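PDB 2PLW: ribosomal RNA methyltransferase, putative from Plasmodium falciparum, which probably transfers the methyl group of S-adenosylmethionine to the 2'-hydroxyl of a uridine in ribosomal RNA. Local coordinates for residues K50-D55 against E100-K105; S93-L98 against M140-N145; T165-M170 against I189-K194. All blocks are in the same frame, centred on the assembly; numbering follows the deposited sequence.

Contact 1: residues K50-D55 against E100-K105; sequences KIIGID and EILQDK. With SAM (S-adenosylmethionine), chain C.
I52 meets the last turn of helix 93-102 through its delta methyl: CD1 lies 3.9 Å from CG2 of I101, and CD1 of I52 is 4.2 Å from CD2 of L102. I52 and L102 are buried, while I101 still reaches the surface. With chi2 at 157°, CD1 of I52 is carried far from its CA toward the helix, while I101 answers with the branch that stands anti to its backbone N. The side chains of I52 and I101 run antiparallel, flank to flank, and I101 also rests on Y66 and I68 of the adjoining strand.

K50, two residues back on the same face of the strand, adds an aliphatic contact at the rim. Its chain is extended as far as CE and bends only at chi4 (49°), bringing CE to 3.5 Å from the backbone oxygen I101 O; this is a carbon contact. The ammonium lies near the C-terminal end of the helix, probably a favourable place for a positive charge, although K50 NZ is only 5.3 Å from K105 NZ.

The pairing is the helix-on-sheet layer of a Rossmann-like class I methyltransferase: helix 93-102 covers one face of strand 49-55, while I51 points to the other face and packs on I40 and L41 of helix 35-43.

The helix ends as Q103 takes a positive phi (55°), and a type II' turn from L102 to K105 is held by K105 N to L102 O.

Ligand recognition occupies the far end of the strand, where the D55 carboxylate takes both ribose hydroxyls of S-adenosylmethionine: O2' to OD1 of D55 at 2.6 Å and O3' to OD2 of D55 at 2.7 Å. The backbone N atoms of K57 and Y32 bond to OD1 and OD2, respectively, fixing the carboxylate's orientation.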
loop_
_atom_site.group_PDB
_atom_site.type_symbol
_atom_site.label_atom_id
_atom_site.label_comp_id
_atom_site.label_asym_id
_atom_site.label_seq_id
_atom_site.Cartn_x
_atom_site.Cartn_y
_atom_site.Cartn_z
ATOM N N LYS A 50 -6.634 13.269 3.223
ATOM C CA LYS A 50 -7.631 12.401 2.593
ATOM C C LYS A 50 -7.124 10.986 2.806
ATOM O O LYS A 50 -5.968 10.692 2.502
ATOM C CB LYS A 50 -7.729 12.636 1.095
ATOM C CG LYS A 50 -8.693 13.695 0.676
ATOM C CD LYS A 50 -8.662 13.879 -0.843
ATOM C CE LYS A 50 -9.757 14.855 -1.289
ATOM N NZ LYS A 50 -9.823 16.139 -0.518
ATOM N N ILE A 51 -7.975 10.143 3.366
ATOM C CA ILE A 51 -7.647 8.739 3.605
ATOM C C ILE A 51 -8.536 7.874 2.700
ATOM O O ILE A 51 -9.759 7.972 2.756
ATOM C CB ILE A 51 -7.829 8.380 5.091
ATOM C CG1 ILE A 51 -6.995 9.330 5.961
ATOM C CG2 ILE A 51 -7.399 6.946 5.359
ATOM C CD1 ILE A 51 -7.506 9.407 7.376
ATOM N N ILE A 52 -7.906 7.056 1.859
ATOM C CA ILE A 52 -8.616 6.193 0.901
ATOM C C ILE A 52 -8.214 4.739 1.158
ATOM O O ILE A 52 -7.041 4.433 1.320
ATOM C CB ILE A 52 -8.308 6.573 -0.583
ATOM C CG1 ILE A 52 -8.525 8.076 -0.825
ATOM C CG2 ILE A 52 -9.165 5.728 -1.538
ATOM C CD1 ILE A 52 -7.756 8.614 -1.996
ATOM N N GLY A 53 -9.203 3.854 1.170
ATOM C CA GLY A 53 -8.962 2.421 1.344
ATOM C C GLY A 53 -9.418 1.691 0.110
ATOM O O GLY A 53 -10.503 1.990 -0.420
ATOM N N ILE A 54 -8.639 0.695 -0.310
ATOM C CA ILE A 54 -9.053 -0.140 -1.440
ATOM C C ILE A 54 -8.977 -1.585 -0.997
ATOM O O ILE A 54 -7.972 -1.990 -0.438
ATOM C CB ILE A 54 -8.155 0.055 -2.679
ATOM C CG1 ILE A 54 -8.436 1.420 -3.321
ATOM C CG2 ILE A 54 -8.518 -1.031 -3.763
ATOM C CD1 ILE A 54 -7.500 1.750 -4.478
ATOM N N ASP A 55 -10.020 -2.370 -1.250
ATOM C CA ASP A 55 -9.905 -3.832 -1.075
ATOM C C ASP A 55 -10.869 -4.511 -2.015
ATOM O O ASP A 55 -11.881 -3.928 -2.374
ATOM C CB ASP A 55 -10.249 -4.231 0.366
ATOM C CG ASP A 55 -9.720 -5.580 0.754
ATOM O OD1 ASP A 55 -10.187 -6.613 0.227
ATOM O OD2 ASP A 55 -8.840 -5.623 1.625
ATOM N N GLU A 100 -12.697 10.817 -9.081
ATOM C CA GLU A 100 -13.750 11.487 -8.319
ATOM C C GLU A 100 -13.184 12.123 -7.056
ATOM O O GLU A 100 -13.562 13.224 -6.694
ATOM C CB GLU A 100 -14.833 10.489 -7.897
ATOM C CG GLU A 100 -15.929 10.211 -8.901
ATOM C CD GLU A 100 -17.076 9.418 -8.264
ATOM O OE1 GLU A 100 -18.180 9.993 -8.097
ATOM O OE2 GLU A 100 -16.864 8.223 -7.915
ATOM N N ILE A 101 -12.270 11.417 -6.406
ATOM C CA ILE A 101 -11.730 11.816 -5.099
ATOM C C ILE A 101 -10.542 12.790 -5.233
ATOM O O ILE A 101 -10.492 13.829 -4.557
ATOM C CB ILE A 101 -11.343 10.557 -4.240
ATOM C CG1 ILE A 101 -12.542 9.655 -3.947
ATOM C CG2 ILE A 101 -10.732 10.961 -2.899
ATOM C CD1 ILE A 101 -12.141 8.219 -3.567
ATOM N N LEU A 102 -9.605 12.453 -6.115
ATOM C CA LEU A 102 -8.349 13.186 -6.284
ATOM C C LEU A 102 -8.410 14.382 -7.231
ATOM O O LEU A 102 -7.585 15.295 -7.108
ATOM C CB LEU A 102 -7.251 12.245 -6.814
ATOM C CG LEU A 102 -6.844 11.036 -5.966
ATOM C CD1 LEU A 102 -5.941 10.150 -6.773
ATOM C CD2 LEU A 102 -6.180 11.510 -4.672
ATOM N N GLN A 103 -9.327 14.332 -8.204
ATOM C CA GLN A 103 -9.324 15.262 -9.341
ATOM C C GLN A 103 -7.969 15.235 -10.058
ATOM O O GLN A 103 -7.669 14.285 -10.773
ATOM C CB GLN A 103 -9.716 16.683 -8.915
ATOM C CG GLN A 103 -11.099 16.802 -8.284
ATOM C CD GLN A 103 -12.176 16.183 -9.148
ATOM O OE1 GLN A 103 -12.276 16.474 -10.353
ATOM N NE2 GLN A 103 -12.995 15.320 -8.545
ATOM N N ASP A 104 -7.159 16.264 -9.857
ATOM C CA ASP A 104 -5.870 16.378 -10.541
ATOM C C ASP A 104 -4.670 16.042 -9.644
ATOM O O ASP A 104 -3.501 16.250 -10.031
ATOM C CB ASP A 104 -5.738 17.777 -11.145
ATOM C CG ASP A 104 -6.640 17.971 -12.362
ATOM O OD1 ASP A 104 -6.989 16.956 -13.003
ATOM O OD2 ASP A 104 -6.995 19.130 -12.673
ATOM N N LYS A 105 -4.951 15.503 -8.461
ATOM C CA LYS A 105 -3.908 15.276 -7.474
ATOM C C LYS A 105 -3.377 13.852 -7.510
ATOM O O LYS A 105 -4.075 12.923 -7.886
ATOM C CB LYS A 105 -4.417 15.606 -6.074
ATOM C CG LYS A 105 -4.645 17.097 -5.834
ATOM C CD LYS A 105 -5.156 17.362 -4.417
ATOM C CE LYS A 105 -6.617 16.908 -4.279
ATOM N NZ LYS A 105 -7.555 17.808 -5.034
HETATM N N SAM C . -4.406 -3.940 6.745
HETATM C CA SAM C . -5.782 -4.507 6.947
HETATM C C SAM C . -6.398 -4.036 8.265
HETATM O O SAM C . -5.664 -3.543 9.123
HETATM O OXT SAM C . -7.611 -4.104 8.500
HETATM C CB SAM C . -5.715 -6.038 6.890
HETATM C CG SAM C . -5.432 -6.455 5.448
HETATM S SD SAM C . -5.719 -8.197 5.081
HETATM C CE SAM C . -4.330 -8.889 5.994
HETATM C "C5'" SAM C . -5.149 -8.334 3.366
HETATM C "C4'" SAM C . -6.212 -7.820 2.396
HETATM O "O4'" SAM C . -5.619 -7.727 1.098
HETATM C "C3'" SAM C . -7.467 -8.715 2.242
HETATM O "O3'" SAM C . -8.614 -8.078 2.764
HETATM C "C2'" SAM C . -7.588 -8.936 0.727
HETATM O "O2'" SAM C . -8.903 -8.889 0.183
HETATM C "C1'" SAM C . -6.711 -7.824 0.180
HETATM N N9 SAM C . -6.194 -8.021 -1.176
HETATM C C8 SAM C . -5.468 -9.080 -1.680
HETATM N N7 SAM C . -5.167 -8.819 -2.970
HETATM C C5 SAM C . -5.691 -7.606 -3.283
HETATM C C6 SAM C . -5.688 -6.833 -4.446
HETATM N N6 SAM C . -5.090 -7.256 -5.551
HETATM N N1 SAM C . -6.308 -5.609 -4.460
HETATM C C2 SAM C . -6.941 -5.115 -3.334
HETATM N N3 SAM C . -6.935 -5.868 -2.175
HETATM C C4 SAM C . -6.335 -7.094 -2.163
#

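Contact 2: residues S93-L98 against M140-N145; sequences SVDYKL and MEQYIN
Y143 reaches across to D95 with its phenol, and the hydrogen bond from Y143 OH to D95 OD1 is short, at 2.5 Å. The carboxylate oxygen lies at the ring's edge, in its plane, and offers its anti lone pair, the one turned away from OD2. Carboxylate and ring planes differ by 29°, while the D95 side chain stands roughly perpendicular to that of Y143. D95 OD2 takes the backbone N of M77, so both carboxylate oxygens are engaged and the group's rotation is restrained.

Water supports the polar side. One molecule donates to Y143 OH at 2.7 Å and to the backbone oxygen of D95 at 2.9 Å; it too sits in the ring plane, giving the phenol oxygen a second link to the same residue. A second water lies between the two helices, 2.8 Å from D95 OD1 and 2.7 Å from Q142 OE1. Q142 is anchored mainly through NE2, which bonds to N78 O.

Apolar packing falls on the ring face. L98, one helical turn after D95, places CD1 3.9 Å from the centroid of the Y143 ring and only 10° off its normal, a CH-pi contact over the centre. The L98 torsions (chi2 167°) extend CD1 outward from the helix to meet the ring. The phenol is thus gripped at its edge by D95 and over one face by L98.

The contact joins helix 93-102 to the C-terminal end of helix 122-143, where I144 leaves helical geometry. Both helices lie on the same face of the Rossmann-like sheet. L98 continues onto I68 of strand 66-69 and F139 of helix 122-143, and Y143 rests on I107 of strand 107-112, whose backbone also bonds to it.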
loop_
_atom_site.group_PDB
_atom_site.type_symbol
_atom_site.label_atom_id
_atom_site.label_comp_id
_atom_site.label_asym_id
_atom_site.label_seq_id
_atom_site.Cartn_x
_atom_site.Cartn_y
_atom_site.Cartn_z
ATOM N N SER A 93 -12.646 1.026 -13.260
ATOM C CA SER A 93 -13.513 1.363 -12.130
ATOM C C SER A 93 -12.740 2.001 -10.975
ATOM O O SER A 93 -13.149 3.047 -10.512
ATOM C CB SER A 93 -14.364 0.193 -11.641
ATOM O OG SER A 93 -13.541 -0.860 -11.159
ATOM N N VAL A 94 -11.640 1.382 -10.546
ATOM C CA VAL A 94 -10.777 1.969 -9.491
ATOM C C VAL A 94 -10.285 3.354 -9.927
ATOM O O VAL A 94 -10.353 4.336 -9.176
ATOM C CB VAL A 94 -9.609 1.026 -9.091
ATOM C CG1 VAL A 94 -8.541 1.754 -8.251
ATOM C CG2 VAL A 94 -10.135 -0.182 -8.298
ATOM N N ASP A 95 -9.843 3.463 -11.174
ATOM C CA ASP A 95 -9.311 4.745 -11.653
ATOM C C ASP A 95 -10.331 5.879 -11.620
ATOM O O ASP A 95 -10.017 6.994 -11.229
ATOM C CB ASP A 95 -8.759 4.578 -13.046
ATOM C CG ASP A 95 -7.766 3.448 -13.123
ATOM O OD1 ASP A 95 -6.575 3.656 -12.807
ATOM O OD2 ASP A 95 -8.202 2.338 -13.494
ATOM N N TYR A 96 -11.548 5.591 -12.068
ATOM C CA TYR A 96 -12.576 6.623 -12.096
ATOM C C TYR A 96 -13.083 6.997 -10.702
ATOM O O TYR A 96 -13.344 8.178 -10.416
ATOM C CB TYR A 96 -13.657 6.282 -13.128
ATOM C CG TYR A 96 -13.141 6.751 -14.483
ATOM C CD1 TYR A 96 -12.576 5.849 -15.395
ATOM C CD2 TYR A 96 -13.124 8.111 -14.807
ATOM C CE1 TYR A 96 -12.059 6.280 -16.591
ATOM C CE2 TYR A 96 -12.610 8.551 -16.037
ATOM C CZ TYR A 96 -12.079 7.621 -16.912
ATOM O OH TYR A 96 -11.567 8.037 -18.107
ATOM N N LYS A 97 -13.096 6.017 -9.805
ATOM C CA LYS A 97 -13.375 6.309 -8.399
ATOM C C LYS A 97 -12.269 7.158 -7.765
ATOM O O LYS A 97 -12.556 8.094 -7.031
ATOM C CB LYS A 97 -13.586 5.016 -7.621
ATOM C CG LYS A 97 -14.877 4.309 -8.024
ATOM C CD LYS A 97 -15.082 3.081 -7.187
ATOM C CE LYS A 97 -15.919 2.011 -7.903
ATOM N NZ LYS A 97 -15.756 0.661 -7.232
ATOM N N LEU A 98 -11.007 6.837 -8.046
ATOM C CA LEU A 98 -9.897 7.716 -7.636
ATOM C C LEU A 98 -9.997 9.114 -8.215
ATOM O O LEU A 98 -9.739 10.086 -7.520
ATOM C CB LEU A 98 -8.520 7.107 -7.952
ATOM C CG LEU A 98 -8.150 5.943 -7.050
ATOM C CD1 LEU A 98 -6.927 5.191 -7.624
ATOM C CD2 LEU A 98 -7.904 6.394 -5.574
ATOM N N MET A 140 0.897 1.743 -8.322
ATOM C CA MET A 140 1.523 2.800 -7.489
ATOM C C MET A 140 2.222 3.867 -8.343
ATOM O O MET A 140 2.045 5.084 -8.138
ATOM C CB MET A 140 2.502 2.148 -6.472
ATOM C CG MET A 140 3.426 3.188 -5.712
ATOM S SD MET A 140 4.785 3.800 -6.597
ATOM C CE MET A 140 5.765 2.326 -6.849
ATOM N N GLU A 141 3.004 3.415 -9.317
ATOM C CA GLU A 141 3.738 4.319 -10.182
ATOM C C GLU A 141 2.856 5.345 -10.872
ATOM O O GLU A 141 3.309 6.460 -11.169
ATOM C CB GLU A 141 4.437 3.525 -11.268
ATOM C CG GLU A 141 5.809 3.012 -10.949
ATOM C CD GLU A 141 6.574 2.818 -12.239
ATOM O OE1 GLU A 141 6.133 1.973 -13.040
ATOM O OE2 GLU A 141 7.565 3.557 -12.482
ATOM N N GLN A 142 1.613 4.957 -11.166
ATOM C CA GLN A 142 0.670 5.857 -11.838
ATOM C C GLN A 142 0.166 6.933 -10.918
ATOM O O GLN A 142 -0.060 8.053 -11.369
ATOM C CB GLN A 142 -0.522 5.060 -12.389
ATOM C CG GLN A 142 -0.109 3.983 -13.420
ATOM C CD GLN A 142 -1.246 3.013 -13.723
ATOM O OE1 GLN A 142 -2.367 3.423 -14.004
ATOM N NE2 GLN A 142 -0.964 1.723 -13.608
ATOM N N TYR A 143 0.022 6.600 -9.630
ATOM C CA TYR A 143 -0.725 7.463 -8.685
ATOM C C TYR A 143 0.117 8.155 -7.624
ATOM O O TYR A 143 -0.368 9.073 -6.986
ATOM C CB TYR A 143 -1.891 6.691 -8.028
ATOM C CG TYR A 143 -2.997 6.464 -9.044
ATOM C CD1 TYR A 143 -3.901 7.476 -9.321
ATOM C CD2 TYR A 143 -3.089 5.257 -9.735
ATOM C CE1 TYR A 143 -4.904 7.306 -10.295
ATOM C CE2 TYR A 143 -4.102 5.068 -10.731
ATOM C CZ TYR A 143 -4.989 6.100 -10.981
ATOM O OH TYR A 143 -5.996 5.981 -11.940
ATOM N N ILE A 144 1.364 7.736 -7.470
ATOM C CA ILE A 144 2.205 8.274 -6.408
ATOM C C ILE A 144 2.697 9.680 -6.784
ATOM O O ILE A 144 3.082 9.928 -7.931
ATOM C CB ILE A 144 3.407 7.348 -6.073
ATOM C CG1 ILE A 144 4.054 7.767 -4.745
ATOM C CG2 ILE A 144 4.435 7.308 -7.188
ATOM C CD1 ILE A 144 3.344 7.290 -3.588
ATOM N N ASN A 145 2.666 10.573 -5.801
ATOM C CA ASN A 145 3.200 11.924 -5.937
ATOM C C ASN A 145 4.720 11.908 -5.859
ATOM O O ASN A 145 5.305 11.060 -5.191
ATOM C CB ASN A 145 2.694 12.778 -4.790
ATOM C CG ASN A 145 2.507 14.213 -5.168
ATOM O OD1 ASN A 145 2.820 14.649 -6.279
ATOM N ND2 ASN A 145 2.003 14.990 -4.217
HETATM O O HOH W 1 -4.539 1.849 -13.552
HETATM O O HOH W 2 -7.593 8.114 -12.326
#

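Contact 3: residues T165-M170 against I189-K194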
loop_
_atom_site.group_PDB
_atom_site.type_symbol
_atom_site.label_atom_id
_atom_site.label_comp_id
_atom_site.label_asym_id
_atom_site.label_seq_id
_atom_site.Cartn_x
_atom_site.Cartn_y
_atom_site.Cartn_z
ATOM N N THR A 165 15.660 -3.844 -5.632
ATOM C CA THR A 165 16.514 -3.139 -6.589
ATOM C C THR A 165 15.689 -2.412 -7.636
ATOM O O THR A 165 15.985 -1.277 -8.035
ATOM C CB THR A 165 17.503 -4.101 -7.225
ATOM O OG1 THR A 165 18.392 -4.545 -6.197
ATOM C CG2 THR A 165 18.288 -3.422 -8.338
ATOM N N TYR A 166 14.612 -3.055 -8.053
ATOM C CA TYR A 166 13.730 -2.424 -9.001
ATOM C C TYR A 166 13.155 -1.126 -8.411
ATOM O O TYR A 166 13.117 -0.081 -9.068
ATOM C CB TYR A 166 12.615 -3.406 -9.371
ATOM C CG TYR A 166 11.656 -2.857 -10.382
ATOM C CD1 TYR A 166 12.088 -2.431 -11.634
ATOM C CD2 TYR A 166 10.296 -2.772 -10.085
ATOM C CE1 TYR A 166 11.180 -1.924 -12.578
ATOM C CE2 TYR A 166 9.395 -2.280 -11.014
ATOM C CZ TYR A 166 9.842 -1.852 -12.249
ATOM O OH TYR A 166 8.907 -1.368 -13.142
ATOM N N LEU A 167 12.738 -1.184 -7.151
ATOM C CA LEU A 167 12.153 -0.007 -6.495
ATOM C C LEU A 167 13.173 1.119 -6.288
ATOM O O LEU A 167 12.822 2.288 -6.367
ATOM C CB LEU A 167 11.501 -0.409 -5.169
ATOM C CG LEU A 167 10.203 -1.207 -5.372
ATOM C CD1 LEU A 167 9.834 -1.978 -4.126
ATOM C CD2 LEU A 167 9.024 -0.329 -5.805
ATOM N N LYS A 168 14.431 0.741 -6.061
ATOM C CA LYS A 168 15.536 1.692 -5.918
ATOM C C LYS A 168 15.745 2.470 -7.200
ATOM O O LYS A 168 16.402 3.510 -7.213
ATOM C CB LYS A 168 16.819 0.966 -5.540
ATOM C CG LYS A 168 16.868 0.519 -4.097
ATOM C CD LYS A 168 18.171 -0.159 -3.772
ATOM C CE LYS A 168 18.243 -0.494 -2.302
ATOM N NZ LYS A 168 19.595 -1.061 -1.999
ATOM N N GLY A 169 15.170 1.976 -8.294
ATOM C CA GLY A 169 15.184 2.702 -9.539
ATOM C C GLY A 169 14.154 3.812 -9.620
ATOM O O GLY A 169 14.167 4.592 -10.566
ATOM N N MET A 170 13.259 3.911 -8.642
ATOM C CA MET A 170 12.289 4.985 -8.692
ATOM C C MET A 170 12.125 5.798 -7.405
ATOM O O MET A 170 11.422 6.806 -7.407
ATOM C CB MET A 170 10.955 4.509 -9.277
ATOM C CG MET A 170 10.221 3.483 -8.508
ATOM S SD MET A 170 9.005 2.691 -9.624
ATOM C CE MET A 170 9.677 1.056 -9.754
ATOM N N ILE A 189 7.713 -9.457 4.882
ATOM C CA ILE A 189 8.486 -8.245 5.116
ATOM C C ILE A 189 7.709 -7.124 4.467
ATOM O O ILE A 189 6.776 -7.392 3.705
ATOM C CB ILE A 189 9.919 -8.293 4.498
ATOM C CG1 ILE A 189 9.889 -8.653 2.995
ATOM C CG2 ILE A 189 10.842 -9.275 5.260
ATOM C CD1 ILE A 189 10.024 -7.442 2.081
ATOM N N TYR A 190 8.083 -5.894 4.795
ATOM C CA TYR A 190 7.613 -4.735 4.045
ATOM C C TYR A 190 8.792 -4.099 3.335
ATOM O O TYR A 190 9.874 -3.997 3.907
ATOM C CB TYR A 190 6.931 -3.716 4.963
ATOM C CG TYR A 190 5.648 -4.208 5.584
ATOM C CD1 TYR A 190 4.417 -4.051 4.923
ATOM C CD2 TYR A 190 5.654 -4.829 6.839
ATOM C CE1 TYR A 190 3.231 -4.480 5.492
ATOM C CE2 TYR A 190 4.462 -5.274 7.422
ATOM C CZ TYR A 190 3.262 -5.105 6.739
ATOM O OH TYR A 190 2.104 -5.560 7.341
ATOM N N LEU A 191 8.578 -3.671 2.085
ATOM C CA LEU A 191 9.538 -2.831 1.385
ATOM C C LEU A 191 9.079 -1.387 1.616
ATOM O O LEU A 191 7.967 -1.034 1.259
ATOM C CB LEU A 191 9.594 -3.161 -0.101
ATOM C CG LEU A 191 10.022 -4.605 -0.429
ATOM C CD1 LEU A 191 9.552 -5.028 -1.850
ATOM C CD2 LEU A 191 11.525 -4.776 -0.275
ATOM N N VAL A 192 9.916 -0.619 2.295
ATOM C CA VAL A 192 9.632 0.775 2.645
ATOM C C VAL A 192 10.384 1.694 1.704
ATOM O O VAL A 192 11.625 1.722 1.695
ATOM C CB VAL A 192 10.037 1.061 4.124
ATOM C CG1 VAL A 192 9.712 2.508 4.476
ATOM C CG2 VAL A 192 9.302 0.133 5.029
ATOM N N CYS A 193 9.643 2.472 0.905
ATOM C CA CYS A 193 10.249 3.243 -0.147
ATOM C C CYS A 193 9.969 4.710 0.093
ATOM O O CYS A 193 8.812 5.117 0.196
ATOM C CB CYS A 193 9.629 2.848 -1.501
ATOM S SG CYS A 193 9.651 1.059 -1.801
ATOM N N LYS A 194 11.045 5.490 0.157
ATOM C CA LYS A 194 10.972 6.897 0.472
ATOM C C LYS A 194 11.462 7.785 -0.642
ATOM O O LYS A 194 12.516 7.547 -1.249
ATOM C CB LYS A 194 11.753 7.160 1.767
ATOM C CG LYS A 194 11.340 6.230 2.919
ATOM C CD LYS A 194 10.142 6.749 3.725
ATOM C CE LYS A 194 10.525 7.833 4.738
ATOM N NZ LYS A 194 11.087 7.326 6.042
#
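L191 is the first residue of segment 189-194, on strand 188-196, to meet the end of helix 160-168: its CD1 is 3.8 Å from CD1 of L167, methyl against methyl. The two leucines approach nearly perpendicular to one another. In each, chi2 near 160° throws CD1 well away from CA, which allows these branches to meet midway between strand and helix. L191 also approaches the probable catalytic region, its side chain being about 8 Å from that of K153, the predicted proton acceptor.

At V192 the CB points away from the helix, in keeping with strand alternation, and the side chain touches Y17 of helix 7-17 on the other face of the sheet. Strand 188-196 is therefore sandwiched between two helices. It runs antiparallel to both its neighbours, inserted between strands 148-155 and 171-176; this reversed strand in a 3-2-1-4-5-7-6 order is the signature of the class I methyltransferase fold. Helix 160-168 links those two flanking strands, and L167 accordingly also packs on Y150 of one and V174 of the other.

C193 returns to the helix side and lies opposite L167, with 7.4 Å between their CA atoms. Its sulfur, turned toward L167 by chi1 (-52°), approaches the leucine at two points: SG of C193 is 3.8 Å from CD1 of L167 and 4.1 Å from CB of L167. L167 CD1 thus touches L191 CD1 and C193 SG alike, so one methyl carries the closest contacts with both residues. Beyond C193, K194 turns to the other face, where its NZ bonds to Y17 O.

Contacts 1 and 2 share helix 93-102: its C-terminal end packs on strand 49-55 and its earlier turns meet helix 122-143. Their centres are 8 Å apart and they touch directly, as in I54 CD1 to V94 CG1 at 3.9 Å. Along the chain their segments alternate, whereas contact 3 follows both. Contact 3 lies on the opposite side of the chain's centre from contact 1, about 23 Å between centres, yet both reach the same mixed sheet. Contacts 2 and 3, with centres 19 Å apart, meet where E141 and M140 approach M170. Contacts 1 and 3 fix helices on the cofactor-binding and antiparallel portions of the sheet, and contact 2 joins two helices, within one methyltransferase domain.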